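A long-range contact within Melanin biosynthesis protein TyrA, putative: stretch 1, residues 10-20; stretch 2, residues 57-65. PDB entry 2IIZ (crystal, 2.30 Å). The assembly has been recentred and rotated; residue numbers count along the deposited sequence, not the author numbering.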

# COMPACT_ATOMS: atom_id res chain seq x y z
N GLU A 10 2.26 27.12 11.83
CA GLU A 10 1.63 25.81 11.88
C GLU A 10 2.30 24.89 10.86
O GLU A 10 2.77 25.34 9.81
CB GLU A 10 0.13 25.90 11.59
CG GLU A 10 -0.27 26.05 10.10
CD GLU A 10 -0.46 27.49 9.71
OE1 GLU A 10 0.23 28.35 10.31
OE2 GLU A 10 -1.30 27.77 8.83
N GLN A 11 2.36 23.60 11.19
CA GLN A 11 2.81 22.60 10.24
C GLN A 11 1.80 22.51 9.13
O GLN A 11 0.59 22.57 9.36
CB GLN A 11 2.99 21.25 10.92
CG GLN A 11 4.13 21.25 11.90
CD GLN A 11 4.38 19.90 12.49
OE1 GLN A 11 4.76 18.98 11.78
NE2 GLN A 11 4.18 19.78 13.79
N LEU A 12 2.30 22.36 7.91
CA LEU A 12 1.48 22.57 6.72
C LEU A 12 0.51 21.44 6.46
O LEU A 12 -0.49 21.64 5.77
CB LEU A 12 2.38 22.79 5.51
CG LEU A 12 3.34 23.97 5.58
CD1 LEU A 12 4.14 24.09 4.30
CD2 LEU A 12 2.56 25.27 5.83
N GLY A 13 0.79 20.26 6.99
CA GLY A 13 -0.05 19.09 6.69
C GLY A 13 -1.32 19.02 7.53
O GLY A 13 -2.16 18.18 7.30
N VAL A 14 -1.45 19.91 8.51
CA VAL A 14 -2.57 19.83 9.44
C VAL A 14 -3.85 20.22 8.76
O VAL A 14 -4.88 19.53 8.91
CB VAL A 14 -2.41 20.75 10.65
CG1 VAL A 14 -3.64 20.65 11.55
CG2 VAL A 14 -1.15 20.38 11.45
N CYS A 15 -3.79 21.33 8.02
CA CYS A 15 -4.93 21.88 7.30
C CYS A 15 -4.89 21.60 5.79
O CYS A 15 -5.72 22.12 5.05
CB CYS A 15 -5.00 23.38 7.51
SG CYS A 15 -5.29 23.92 9.19
N ALA A 16 -3.95 20.79 5.33
CA ALA A 16 -3.77 20.62 3.89
C ALA A 16 -5.05 20.14 3.24
O ALA A 16 -5.83 19.39 3.85
CB ALA A 16 -2.64 19.64 3.60
N GLU A 17 -5.27 20.57 2.00
CA GLU A 17 -6.32 19.99 1.17
C GLU A 17 -6.00 18.51 0.90
O GLU A 17 -4.87 18.04 1.13
CB GLU A 17 -6.44 20.74 -0.16
CG GLU A 17 -6.92 22.19 -0.05
CD GLU A 17 -8.32 22.31 0.53
OE1 GLU A 17 -9.10 21.33 0.39
OE2 GLU A 17 -8.65 23.38 1.13
N GLY A 18 -7.00 17.78 0.44
CA GLY A 18 -6.88 16.31 0.24
C GLY A 18 -5.80 15.89 -0.74
O GLY A 18 -5.36 16.72 -1.54
N ASN A 19 -5.38 14.62 -0.66
CA ASN A 19 -4.35 14.02 -1.53
C ASN A 19 -4.68 12.61 -1.93
O ASN A 19 -5.47 11.94 -1.26
CB ASN A 19 -2.98 13.94 -0.83
CG ASN A 19 -2.38 15.31 -0.55
OD1 ASN A 19 -2.77 15.98 0.40
ND2 ASN A 19 -1.44 15.72 -1.36
N LEU A 20 -4.08 12.15 -3.02
CA LEU A 20 -4.32 10.79 -3.47
C LEU A 20 -3.76 9.69 -2.55
O LEU A 20 -4.25 8.57 -2.57
CB LEU A 20 -3.75 10.58 -4.88
CG LEU A 20 -4.33 11.49 -5.97
CD1 LEU A 20 -3.64 11.29 -7.34
CD2 LEU A 20 -5.81 11.27 -6.10
N ASP A 57 5.16 19.98 -6.89
CA ASP A 57 4.64 19.34 -8.07
C ASP A 57 3.60 18.26 -7.73
O ASP A 57 2.67 18.03 -8.50
CB ASP A 57 5.81 18.73 -8.88
CG ASP A 57 5.47 18.54 -10.34
OD1 ASP A 57 4.29 18.76 -10.71
OD2 ASP A 57 6.39 18.18 -11.13
N SER A 58 3.76 17.60 -6.58
CA SER A 58 2.85 16.51 -6.17
C SER A 58 2.20 16.81 -4.83
O SER A 58 1.88 15.90 -4.08
CB SER A 58 3.63 15.20 -6.10
OG SER A 58 4.52 15.19 -5.00
N ALA A 59 2.01 18.10 -4.55
CA ALA A 59 1.29 18.59 -3.37
C ALA A 59 1.65 17.89 -2.06
O ALA A 59 0.77 17.51 -1.27
CB ALA A 59 -0.20 18.52 -3.62
N PHE A 60 2.95 17.73 -1.83
CA PHE A 60 3.41 17.02 -0.64
C PHE A 60 3.09 17.84 0.58
O PHE A 60 3.19 19.08 0.55
CB PHE A 60 4.91 16.74 -0.68
CG PHE A 60 5.42 16.11 0.58
CD1 PHE A 60 5.69 16.89 1.71
CD2 PHE A 60 5.64 14.74 0.64
CE1 PHE A 60 6.16 16.31 2.89
CE2 PHE A 60 6.11 14.15 1.81
CZ PHE A 60 6.37 14.94 2.94
N ASN A 61 2.73 17.16 1.66
CA ASN A 61 2.61 17.82 2.95
C ASN A 61 2.48 16.79 4.05
O ASN A 61 2.24 15.62 3.77
CB ASN A 61 1.40 18.74 2.98
CG ASN A 61 0.13 17.97 2.89
OD1 ASN A 61 -0.36 17.43 3.90
ND2 ASN A 61 -0.43 17.92 1.69
N GLY A 62 2.65 17.26 5.29
CA GLY A 62 2.87 16.37 6.41
C GLY A 62 2.95 17.06 7.77
O GLY A 62 3.07 18.29 7.85
N PHE A 63 2.88 16.26 8.82
CA PHE A 63 3.12 16.76 10.15
C PHE A 63 3.64 15.68 11.08
O PHE A 63 3.43 14.50 10.83
CB PHE A 63 1.88 17.50 10.72
CG PHE A 63 0.70 16.63 11.03
CD1 PHE A 63 0.69 15.81 12.15
CD2 PHE A 63 -0.42 16.66 10.23
CE1 PHE A 63 -0.43 15.00 12.44
CE2 PHE A 63 -1.52 15.87 10.52
CZ PHE A 63 -1.51 15.04 11.63
N VAL A 64 4.34 16.12 12.13
CA VAL A 64 4.69 15.31 13.29
C VAL A 64 3.90 15.77 14.51
O VAL A 64 3.92 16.97 14.85
CB VAL A 64 6.17 15.44 13.67
CG1 VAL A 64 6.57 14.33 14.66
CG2 VAL A 64 7.05 15.36 12.45
N ALA A 65 3.23 14.82 15.15
CA ALA A 65 2.48 15.04 16.38
C ALA A 65 2.94 14.08 17.46
O ALA A 65 3.55 13.05 17.16
CB ALA A 65 1.01 14.85 16.15

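Two glycines meet backbone to backbone in this contact: the CA atoms of G13 and G62 lie 4.0 Å apart. The absence of a side chain at G13 is what permits this. An ideal CB built on G13 would point toward the other stretch and fall 2.5 Å from the C atom of G62, a clash, with N61 OD1 also tight at 3.2 Å. The polar bond at this point is modest: G13 N donates to G62 O at 3.1 Å, but the N-H...O angle of 128° marks it as weak. G62 O also receives a CA-H...O contact from G13 CA at 3.4 Å.

Stronger evidence of pairing comes from the Q11 side chain, whose amide imitates a strand neighbour. V64 N donates to Q11 OE1 at 2.9 Å and 163°, while Q11 NE2 donates to V64 O at 3.0 Å and 157°. One carboxamide thus satisfies both backbone polar groups of a single strand residue. Q11 also opens the type I turn that ends at V14, closed by a weak bond from V14 N to Q11 O at 3.5 Å.

A second polar cluster is built from two asparagines. N19 ND2 donates to A59 O at 2.8 Å, and N61 ND2 donates to N19 OD1 at 3.3 Å and 155°. N61 ND2 also makes a weak bond to A59 O at 3.2 Å, 131°, so that carbonyl accepts from both side chains and links the loop to the start of the strand.

Apolar packing is limited. The edge of the F63 ring approaches the turn backbone, with CD2 3.7 Å from G13 C, and F63 CD2 lies 4.0 Å from V14 CG2. Altogether the two stretches bury 428 Å², summed over both sides.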